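Local coordinates for protein periplasmic beta-glucosidase (PDB 6R5T) that probably hydrolyses terminal, non-reducing beta-D-glucosyl residues with release of beta-D-glucose, as a periplasmic member of glycoside hydrolase family 3, at residues A[277-282]-A[310-315]; A[60-65]-A[329-334]; A[270-275]-A[296-301]. The protein carries 1 engineered substitution. All coordinates share one frame; numbering follows the deposited sequence.

Contact 1: residues A[277-282]-A[310-315]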
loop_
_atom_site.group_PDB
_atom_site.type_symbol
_atom_site.label_atom_id
_atom_site.label_comp_id
_atom_site.label_asym_id
_atom_site.label_seq_id
_atom_site.Cartn_x
_atom_site.Cartn_y
_atom_site.Cartn_z
ATOM N N LEU A 277 25.001 -16.628 6.863
ATOM C CA LEU A 277 23.657 -16.604 6.221
ATOM C C LEU A 277 23.802 -16.234 4.746
ATOM O O LEU A 277 23.181 -16.882 3.917
ATOM C CB LEU A 277 22.750 -15.623 6.943
ATOM C CG LEU A 277 22.322 -16.029 8.338
ATOM C CD1 LEU A 277 21.554 -14.912 9.020
ATOM C CD2 LEU A 277 21.501 -17.302 8.299
ATOM N N ALA A 278 24.582 -15.213 4.422
ATOM C CA ALA A 278 24.688 -14.729 3.027
ATOM C C ALA A 278 25.343 -15.786 2.130
ATOM O O ALA A 278 24.830 -16.095 1.072
ATOM C CB ALA A 278 25.449 -13.444 3.004
ATOM N N ILE A 279 26.467 -16.367 2.538
ATOM C CA ILE A 279 27.172 -17.290 1.614
ATOM C C ILE A 279 26.340 -18.562 1.448
ATOM O O ILE A 279 26.245 -19.063 0.321
ATOM C CB ILE A 279 28.641 -17.556 2.032
ATOM C CG1 ILE A 279 29.359 -18.102 0.780
ATOM C CG2 ILE A 279 28.710 -18.427 3.270
ATOM C CD1 ILE A 279 30.848 -18.083 0.781
ATOM N N GLN A 280 25.692 -19.042 2.504
ATOM C CA GLN A 280 24.905 -20.296 2.400
ATOM C C GLN A 280 23.598 -20.042 1.640
ATOM O O GLN A 280 23.097 -20.983 0.964
ATOM C CB GLN A 280 24.722 -20.922 3.773
ATOM C CG GLN A 280 26.068 -21.369 4.344
ATOM C CD GLN A 280 25.934 -22.541 5.286
ATOM O OE1 GLN A 280 26.592 -23.588 5.075
ATOM N NE2 GLN A 280 25.121 -22.355 6.318
ATOM N N ALA A 281 23.082 -18.823 1.659
ATOM C CA ALA A 281 21.884 -18.497 0.880
ATOM C C ALA A 281 22.154 -18.501 -0.611
ATOM O O ALA A 281 21.261 -18.876 -1.381
ATOM C CB ALA A 281 21.305 -17.186 1.343
ATOM N N GLY A 282 23.372 -18.164 -0.990
ATOM C CA GLY A 282 23.784 -18.154 -2.396
ATOM C C GLY A 282 24.345 -16.829 -2.863
ATOM O O GLY A 282 24.409 -16.649 -4.093
ATOM N N ILE A 310 32.464 -21.910 -0.309
ATOM C CA ILE A 310 33.568 -21.054 -0.832
ATOM C C ILE A 310 33.814 -21.421 -2.295
ATOM O O ILE A 310 33.997 -20.529 -3.133
ATOM C CB ILE A 310 34.844 -21.266 0.003
ATOM C CG1 ILE A 310 34.615 -20.950 1.480
ATOM C CG2 ILE A 310 36.014 -20.505 -0.585
ATOM C CD1 ILE A 310 34.497 -19.490 1.752
ATOM N N ASP A 311 33.865 -22.717 -2.582
ATOM C CA ASP A 311 34.207 -23.154 -3.950
ATOM C C ASP A 311 33.152 -22.671 -4.950
ATOM O O ASP A 311 33.538 -22.321 -6.084
ATOM C CB ASP A 311 34.397 -24.662 -4.027
ATOM C CG ASP A 311 35.685 -25.144 -3.364
ATOM O OD1 ASP A 311 36.541 -24.298 -3.046
ATOM O OD2 ASP A 311 35.799 -26.393 -3.179
ATOM N N ARG A 312 31.874 -22.710 -4.573
ATOM C CA ARG A 312 30.762 -22.329 -5.486
ATOM C C ARG A 312 30.951 -20.861 -5.832
ATOM O O ARG A 312 30.909 -20.515 -7.019
ATOM C CB ARG A 312 29.424 -22.523 -4.773
ATOM C CG ARG A 312 28.216 -22.105 -5.600
ATOM C CD ARG A 312 27.060 -21.760 -4.662
ATOM N NE ARG A 312 27.225 -20.354 -4.222
ATOM C CZ ARG A 312 27.153 -19.930 -2.963
ATOM N NH1 ARG A 312 26.921 -20.802 -1.977
ATOM N NH2 ARG A 312 27.303 -18.636 -2.706
ATOM N N ALA A 313 31.189 -20.054 -4.806
ATOM C CA ALA A 313 31.264 -18.586 -4.895
ATOM C C ALA A 313 32.453 -18.213 -5.768
ATOM O O ALA A 313 32.349 -17.421 -6.716
ATOM C CB ALA A 313 31.313 -17.992 -3.528
ATOM N N CYS A 314 33.620 -18.826 -5.490
ATOM C CA CYS A 314 34.843 -18.553 -6.257
ATOM C C CYS A 314 34.698 -18.990 -7.719
ATOM O O CYS A 314 35.052 -18.225 -8.615
ATOM C CB CYS A 314 35.992 -19.284 -5.578
ATOM S SG CYS A 314 37.560 -18.943 -6.412
ATOM N N ARG A 315 34.148 -20.178 -7.976
ATOM C CA ARG A 315 33.954 -20.657 -9.341
ATOM C C ARG A 315 33.114 -19.651 -10.132
ATOM O O ARG A 315 33.447 -19.364 -11.259
ATOM C CB ARG A 315 33.294 -22.034 -9.380
ATOM C CG ARG A 315 32.942 -22.540 -10.769
ATOM C CD ARG A 315 31.494 -22.165 -11.178
ATOM N NE ARG A 315 31.271 -22.258 -12.617
ATOM C CZ ARG A 315 30.355 -21.581 -13.311
ATOM N NH1 ARG A 315 29.541 -20.704 -12.730
ATOM N NH2 ARG A 315 30.287 -21.752 -14.620
#

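Contact 2: residues A[60-65]-A[329-334]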
loop_
_atom_site.group_PDB
_atom_site.type_symbol
_atom_site.label_atom_id
_atom_site.label_comp_id
_atom_site.label_asym_id
_atom_site.label_seq_id
_atom_site.Cartn_x
_atom_site.Cartn_y
_atom_site.Cartn_z
ATOM N N ALA A 60 45.843 1.075 -14.018
ATOM C CA ALA A 60 46.697 1.144 -12.806
ATOM C C ALA A 60 46.307 0.031 -11.819
ATOM O O ALA A 60 47.190 -0.643 -11.238
ATOM C CB ALA A 60 46.604 2.513 -12.177
ATOM N N MET A 61 45.010 -0.240 -11.678
ATOM C CA MET A 61 44.581 -1.366 -10.819
ATOM C C MET A 61 44.981 -2.705 -11.429
ATOM O O MET A 61 45.475 -3.605 -10.685
ATOM C CB MET A 61 43.071 -1.380 -10.689
ATOM C CG MET A 61 42.551 -0.070 -10.272
ATOM S SD MET A 61 42.790 0.014 -8.567
ATOM C CE MET A 61 41.238 0.841 -8.209
ATOM N N GLN A 62 44.689 -2.902 -12.709
ATOM C CA GLN A 62 44.992 -4.196 -13.386
ATOM C C GLN A 62 46.516 -4.440 -13.325
ATOM O O GLN A 62 46.952 -5.613 -13.193
ATOM C CB GLN A 62 44.459 -4.155 -14.806
ATOM C CG GLN A 62 44.179 -5.502 -15.433
ATOM C CD GLN A 62 43.038 -6.281 -14.784
ATOM O OE1 GLN A 62 43.254 -6.895 -13.762
ATOM N NE2 GLN A 62 41.855 -6.328 -15.404
ATOM N N ASP A 63 47.302 -3.360 -13.374
ATOM C CA ASP A 63 48.775 -3.470 -13.290
ATOM C C ASP A 63 49.197 -4.093 -11.959
ATOM O O ASP A 63 50.242 -4.752 -11.943
ATOM C CB ASP A 63 49.469 -2.132 -13.482
ATOM C CG ASP A 63 49.477 -1.609 -14.907
ATOM O OD1 ASP A 63 49.182 -2.340 -15.874
ATOM O OD2 ASP A 63 49.758 -0.438 -15.042
ATOM N N GLN A 64 48.467 -3.862 -10.874
ATOM C CA GLN A 64 48.848 -4.353 -9.536
ATOM C C GLN A 64 48.726 -5.870 -9.498
ATOM O O GLN A 64 49.394 -6.496 -8.656
ATOM C CB GLN A 64 48.017 -3.722 -8.434
ATOM C CG GLN A 64 48.084 -2.205 -8.449
ATOM C CD GLN A 64 49.509 -1.723 -8.553
ATOM O OE1 GLN A 64 50.331 -2.053 -7.693
ATOM N NE2 GLN A 64 49.814 -0.991 -9.623
ATOM N N VAL A 65 47.860 -6.450 -10.329
ATOM C CA VAL A 65 47.630 -7.922 -10.352
ATOM C C VAL A 65 48.929 -8.662 -10.684
ATOM O O VAL A 65 49.111 -9.765 -10.171
ATOM C CB VAL A 65 46.516 -8.253 -11.354
ATOM C CG1 VAL A 65 46.456 -9.705 -11.683
ATOM C CG2 VAL A 65 45.180 -7.767 -10.821
ATOM N N ASP A 329 43.172 -11.925 -22.106
ATOM C CA ASP A 329 43.882 -10.638 -22.104
ATOM C C ASP A 329 43.212 -9.728 -21.093
ATOM O O ASP A 329 42.144 -9.171 -21.376
ATOM C CB ASP A 329 43.884 -9.990 -23.490
ATOM C CG ASP A 329 44.576 -8.630 -23.564
ATOM O OD1 ASP A 329 45.256 -8.220 -22.585
ATOM O OD2 ASP A 329 44.394 -7.972 -24.613
ATOM N N PRO A 330 43.869 -9.505 -19.944
ATOM C CA PRO A 330 43.349 -8.640 -18.888
ATOM C C PRO A 330 43.209 -7.190 -19.352
ATOM O O PRO A 330 42.524 -6.395 -18.648
ATOM C CB PRO A 330 44.329 -8.741 -17.727
ATOM C CG PRO A 330 45.458 -9.626 -18.195
ATOM C CD PRO A 330 45.141 -10.148 -19.568
ATOM N N TYR A 331 43.886 -6.828 -20.467
ATOM C CA TYR A 331 43.886 -5.444 -21.001
ATOM C C TYR A 331 43.022 -5.321 -22.255
ATOM O O TYR A 331 43.141 -4.299 -22.954
ATOM C CB TYR A 331 45.321 -4.947 -21.242
ATOM C CG TYR A 331 46.151 -4.886 -19.985
ATOM C CD1 TYR A 331 46.115 -3.795 -19.147
ATOM C CD2 TYR A 331 46.907 -5.976 -19.588
ATOM C CE1 TYR A 331 46.862 -3.733 -17.986
ATOM C CE2 TYR A 331 47.642 -5.955 -18.413
ATOM C CZ TYR A 331 47.628 -4.830 -17.613
ATOM O OH TYR A 331 48.346 -4.775 -16.461
ATOM N N ARG A 332 42.129 -6.264 -22.509
ATOM C CA ARG A 332 41.368 -6.275 -23.790
ATOM C C ARG A 332 40.454 -5.053 -23.917
ATOM O O ARG A 332 40.204 -4.641 -25.068
ATOM C CB ARG A 332 40.598 -7.572 -23.945
ATOM C CG ARG A 332 39.493 -7.790 -22.912
ATOM C CD ARG A 332 39.021 -9.219 -22.842
ATOM N NE ARG A 332 38.624 -9.719 -24.141
ATOM C CZ ARG A 332 39.334 -10.540 -24.933
ATOM N NH1 ARG A 332 40.464 -11.073 -24.522
ATOM N NH2 ARG A 332 38.867 -10.879 -26.106
ATOM N N ARG A 333 40.024 -4.437 -22.805
ATOM C CA ARG A 333 39.204 -3.198 -22.862
ATOM C C ARG A 333 40.051 -1.965 -22.538
ATOM O O ARG A 333 39.485 -0.888 -22.333
ATOM C CB ARG A 333 38.004 -3.355 -21.907
ATOM C CG ARG A 333 37.071 -4.465 -22.338
ATOM C CD ARG A 333 35.831 -4.542 -21.416
ATOM N NE ARG A 333 34.968 -5.541 -21.965
ATOM C CZ ARG A 333 35.094 -6.863 -21.819
ATOM N NH1 ARG A 333 35.928 -7.388 -20.942
ATOM N NH2 ARG A 333 34.286 -7.643 -22.477
ATOM N N LEU A 334 41.394 -2.105 -22.472
ATOM C CA LEU A 334 42.277 -1.027 -21.960
ATOM C C LEU A 334 43.295 -0.562 -23.010
ATOM O O LEU A 334 44.175 0.187 -22.629
ATOM C CB LEU A 334 42.935 -1.545 -20.691
ATOM C CG LEU A 334 41.952 -1.749 -19.547
ATOM C CD1 LEU A 334 42.600 -2.467 -18.388
ATOM C CD2 LEU A 334 41.412 -0.402 -19.105
#

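Contact 3: residues A[270-275]-A[296-301]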
loop_
_atom_site.group_PDB
_atom_site.type_symbol
_atom_site.label_atom_id
_atom_site.label_comp_id
_atom_site.label_asym_id
_atom_site.label_seq_id
_atom_site.Cartn_x
_atom_site.Cartn_y
_atom_site.Cartn_z
ATOM N N ASN A 270 25.418 -10.690 14.883
ATOM C CA ASN A 270 26.834 -10.303 14.704
ATOM C C ASN A 270 27.239 -10.512 13.254
ATOM O O ASN A 270 26.511 -11.181 12.495
ATOM C CB ASN A 270 27.735 -11.064 15.687
ATOM C CG ASN A 270 27.569 -12.540 15.543
ATOM O OD1 ASN A 270 27.856 -13.105 14.501
ATOM N ND2 ASN A 270 26.963 -13.157 16.553
ATOM N N GLU A 271 28.402 -10.007 12.886
ATOM C CA GLU A 271 28.885 -10.061 11.485
ATOM C C GLU A 271 29.205 -11.505 11.064
ATOM O O GLU A 271 29.128 -11.840 9.903
ATOM C CB GLU A 271 30.135 -9.205 11.361
ATOM C CG GLU A 271 29.866 -7.738 11.454
ATOM C CD GLU A 271 31.129 -6.937 11.206
ATOM O OE1 GLU A 271 32.233 -7.545 10.925
ATOM O OE2 GLU A 271 31.007 -5.745 11.238
ATOM N N ARG A 272 29.692 -12.341 11.977
ATOM C CA ARG A 272 30.029 -13.745 11.687
ATOM C C ARG A 272 28.780 -14.489 11.211
ATOM O O ARG A 272 28.815 -15.184 10.212
ATOM C CB ARG A 272 30.584 -14.351 12.974
ATOM C CG ARG A 272 31.012 -15.791 12.872
ATOM C CD ARG A 272 31.670 -16.199 14.193
ATOM N NE ARG A 272 32.137 -17.553 14.014
ATOM C CZ ARG A 272 33.313 -18.038 14.447
ATOM N NH1 ARG A 272 34.167 -17.284 15.139
ATOM N NH2 ARG A 272 33.598 -19.304 14.185
ATOM N N ASP A 273 27.700 -14.352 11.972
ATOM C CA ASP A 273 26.423 -15.041 11.628
ATOM C C ASP A 273 25.862 -14.418 10.348
ATOM O O ASP A 273 25.352 -15.159 9.528
ATOM C CB ASP A 273 25.448 -14.969 12.798
ATOM C CG ASP A 273 25.892 -15.808 13.987
ATOM O OD1 ASP A 273 26.770 -16.704 13.797
ATOM O OD2 ASP A 273 25.394 -15.545 15.108
ATOM N N ALA A 274 26.005 -13.113 10.139
ATOM C CA ALA A 274 25.518 -12.511 8.878
ATOM C C ALA A 274 26.244 -13.108 7.671
ATOM O O ALA A 274 25.623 -13.473 6.625
ATOM C CB ALA A 274 25.655 -11.023 8.944
ATOM N N THR A 275 27.576 -13.269 7.793
ATOM C CA THR A 275 28.385 -13.803 6.692
ATOM C C THR A 275 27.934 -15.237 6.358
ATOM O O THR A 275 27.786 -15.601 5.170
ATOM C CB THR A 275 29.864 -13.777 7.115
ATOM O OG1 THR A 275 30.247 -12.427 7.378
ATOM C CG2 THR A 275 30.726 -14.370 6.037
ATOM N N LEU A 296 34.919 -15.613 6.671
ATOM C CA LEU A 296 34.773 -16.953 6.050
ATOM C C LEU A 296 35.820 -17.940 6.582
ATOM O O LEU A 296 35.458 -19.094 6.755
ATOM C CB LEU A 296 34.819 -16.880 4.517
ATOM C CG LEU A 296 33.544 -16.297 3.860
ATOM C CD1 LEU A 296 33.744 -16.120 2.384
ATOM C CD2 LEU A 296 32.308 -17.132 4.131
ATOM N N PRO A 297 37.088 -17.540 6.797
ATOM C CA PRO A 297 38.066 -18.522 7.309
ATOM C C PRO A 297 37.663 -19.089 8.675
ATOM O O PRO A 297 37.712 -20.359 8.845
ATOM C CB PRO A 297 39.386 -17.725 7.343
ATOM C CG PRO A 297 39.176 -16.623 6.298
ATOM C CD PRO A 297 37.704 -16.258 6.463
ATOM N N LYS A 298 37.213 -18.211 9.576
ATOM C CA LYS A 298 36.762 -18.625 10.935
ATOM C C LYS A 298 35.554 -19.534 10.808
ATOM O O LYS A 298 35.470 -20.571 11.511
ATOM C CB LYS A 298 36.534 -17.412 11.829
ATOM C CG LYS A 298 37.831 -16.857 12.415
ATOM C CD LYS A 298 37.613 -15.628 13.271
ATOM C CE LYS A 298 38.890 -15.023 13.823
ATOM N NZ LYS A 298 38.589 -13.807 14.607
ATOM N N LEU A 299 34.579 -19.143 9.973
ATOM C CA LEU A 299 33.380 -19.975 9.810
ATOM C C LEU A 299 33.737 -21.372 9.332
ATOM O O LEU A 299 33.141 -22.379 9.797
ATOM C CB LEU A 299 32.427 -19.288 8.839
ATOM C CG LEU A 299 31.709 -18.062 9.397
ATOM C CD1 LEU A 299 31.058 -17.270 8.279
ATOM C CD2 LEU A 299 30.667 -18.474 10.422
ATOM N N LEU A 300 34.622 -21.442 8.368
ATOM C CA LEU A 300 34.955 -22.751 7.771
ATOM C C LEU A 300 35.658 -23.627 8.829
ATOM O O LEU A 300 35.266 -24.812 8.988
ATOM C CB LEU A 300 35.856 -22.545 6.564
ATOM C CG LEU A 300 36.255 -23.864 5.878
ATOM C CD1 LEU A 300 35.066 -24.659 5.335
ATOM C CD2 LEU A 300 37.226 -23.607 4.746
ATOM N N ALA A 301 36.599 -23.038 9.557
ATOM C CA ALA A 301 37.405 -23.755 10.588
ATOM C C ALA A 301 36.492 -24.297 11.695
ATOM O O ALA A 301 36.769 -25.391 12.224
ATOM C CB ALA A 301 38.461 -22.816 11.112
#

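Contact 1: residues A[277-282]-A[310-315]
A Schellman motif closes helix 271-281 among the outer helices of the family 3 N-terminal domain, a TIM barrel, and an arginine from helix 307-323 grips it. Gly-282, at positive phi, is the C-prime residue: Val-283 N bonds back to Ala-278 O, and Gly-282 N makes a weak bond to Ile-279 O. A CB atom here would crowd the carbonyl oxygen of the residue before. The two helix segments cross at 72°, their axes 10.3 Å apart at closest approach. Arg-312 bridges that separation. Its CG stands anti to the backbone N (chi1 178°), and a bend at chi3 turns the guanidinium end-on to the helix terminus, where both terminal nitrogens hold one atom. Arg-312 NH1 reaches Ile-279 O at 3.0 Å, and Arg-312 NH2 meets the same oxygen at 3.2 Å along a lone pair. The oxygen lies close to the guanidinium plane, while Gly-282 CA sits 3.5 Å above one face of that plane, offset toward its rim. Arg-312 NH2 also forms a salt bridge with Asp-284, just beyond the helix, so this nitrogen joins a carbonyl at the negative end of the helix dipole to a carboxylate; both would be expected to stabilise the positive charge. Beside these bonds, Ile-279 swings CG1 anti to its backbone N (chi1 -161°) toward Ile-310; the two side chains cross obliquely, and their CD1 methyls meet at 4.0 Å. Ile-279 CD1 also approaches Ala-313 CB at 4.3 Å, and Leu-296 of helix 291-301 packs on both isoleucines. The arrangement is a glycine-terminated Schellman C-cap in which an arginine of a neighbouring helix adds two hydrogen bonds to a carbonyl of the last turn.

Contact 2: residues A[60-65]-A[329-334]
One short hydrogen bond and one weak one tie helix 55-65 to the irregular segment 329-334. The short one is donated by Tyr-331 OH to Asp-63 OD1, 2.6 Å long, received on the anti lone pair of the carboxylate oxygen. The oxygen lies at the ring's edge, near its plane, although the carboxylate itself is turned 45° against the ring. Such a short bond, with a long and weak ion pair from Asp-63 OD1 to Arg-66, would be expected to keep the carboxylate ionised. Gln-62 NE2 makes a weak hydrogen bond to Pro-330 O, 3.3 Å long, whereas its OE1 is taken by Leu-74 N, the stronger partner. The side chain gets there with CG anti to the backbone N (chi1 -156°) and a bend at chi2.

Apolar packing fills in around these bonds. The aliphatic part of Gln-62 lies over one face of the Tyr-331 ring, CG standing 4.0 Å above the ring plane and displaced toward the rim. Gln-62 CG also meets Pro-330 CB at 4.0 Å, the two side chains crossing at about a right angle, and Leu-334 CD1 touches Gln-62 CB more loosely.

Turns within 329-334 set the presenting geometry. Asp-329 OD1 accepts from Tyr-331 N at 2.9 Å in an Asx turn, and two overlapping type I turns, Asp-329 to Arg-332 and Tyr-331 to Leu-334, bring Pro-330, Tyr-331 and Leu-334 to the helix together.

The segment belongs to the connection between helices 307-323 and 352-362. It packs on helix 55-65, where Arg-59 bonds Leu-334 O, while on another side that helix packs against helix 34-42 through Met-61.

Contact 3: residues A[270-275]-A[296-301]
Apolar side chains meet where the first turns of helix 271-281 approach the last of helix 291-301. Leu-299, with CG anti to its carbonyl carbon (chi1 -73°), divides its two methyls between two neighbours: CD2 presses on Arg-272 CG at 3.6 Å, while CD1 meets Thr-275 CG2 at 3.7 Å. The threonine methyl, anti to its own backbone N, also touches Leu-296 CD2 at 3.7 Å, so it is seated between two leucines a turn apart. The chi1 of -61° that puts the methyl there sends the hydroxyl back along its own helix, where Thr-275 OG1 donates to Glu-271 O, 2.8 Å away and above that carbonyl's plane. The same carbonyl accepts from Thr-275 N, so the polar branch is satisfied within the helix and the apolar branch faces the partner.

The segments cross at -78°, axes 9.9 Å apart, joining the helices just before and just after strand 286-287 in the chain, the last strand in chain order of the parallel barrel sheet of this N-terminal domain.

Two charged side chains flank these apolar contacts. Arg-272 is extended from CG to NE and runs antiparallel alongside Leu-299. Its guanidinium lays one face over Lys-298 CB, which lies 3.8 Å above the plane toward the rim, and its NH2 holds a salt bridge to Glu-304 in the loop beyond helix 291-301. The Lys-298 tail turns off from the partner helix, but Arg-272 NH1 and Lys-298 NZ remain 5.7 Å apart, a like-charge proximity that the carboxylate of Glu-304 probably eases.

Capping fixes where helix 271-281 starts. Asn-270 is the N-cap: its OD1 accepts from Asp-273 N, with the donor almost in line with the C=O bond, and its ND2 returns a bond to Asp-273 OD2, a carboxylate oxygen met from above its plane.

Overall arrangement
Contacts 1 and 3 lie on the helical outside of the N-terminal barrel domain; contact 2 joins its helix 55-65 to the connection between helices 307-323 and 352-362. All are away from the sugar pocket. Contacts 1 and 3 form one packed cluster, centres about 12 Å apart, sharing helix 271-281 at its C-terminal and N-terminal ends respectively, their segments alternating along the chain. Leu-296 joins them, meeting Ile-279 and Ile-310. Contact 2 stands apart, its centre about 26 Å from contact 1 and 32 Å from contact 3. It encloses both in sequence. Contacts 1 and 3 thus pack neighbouring barrel helices, while contact 2 ties the chain after helix 307-323 back to an early one.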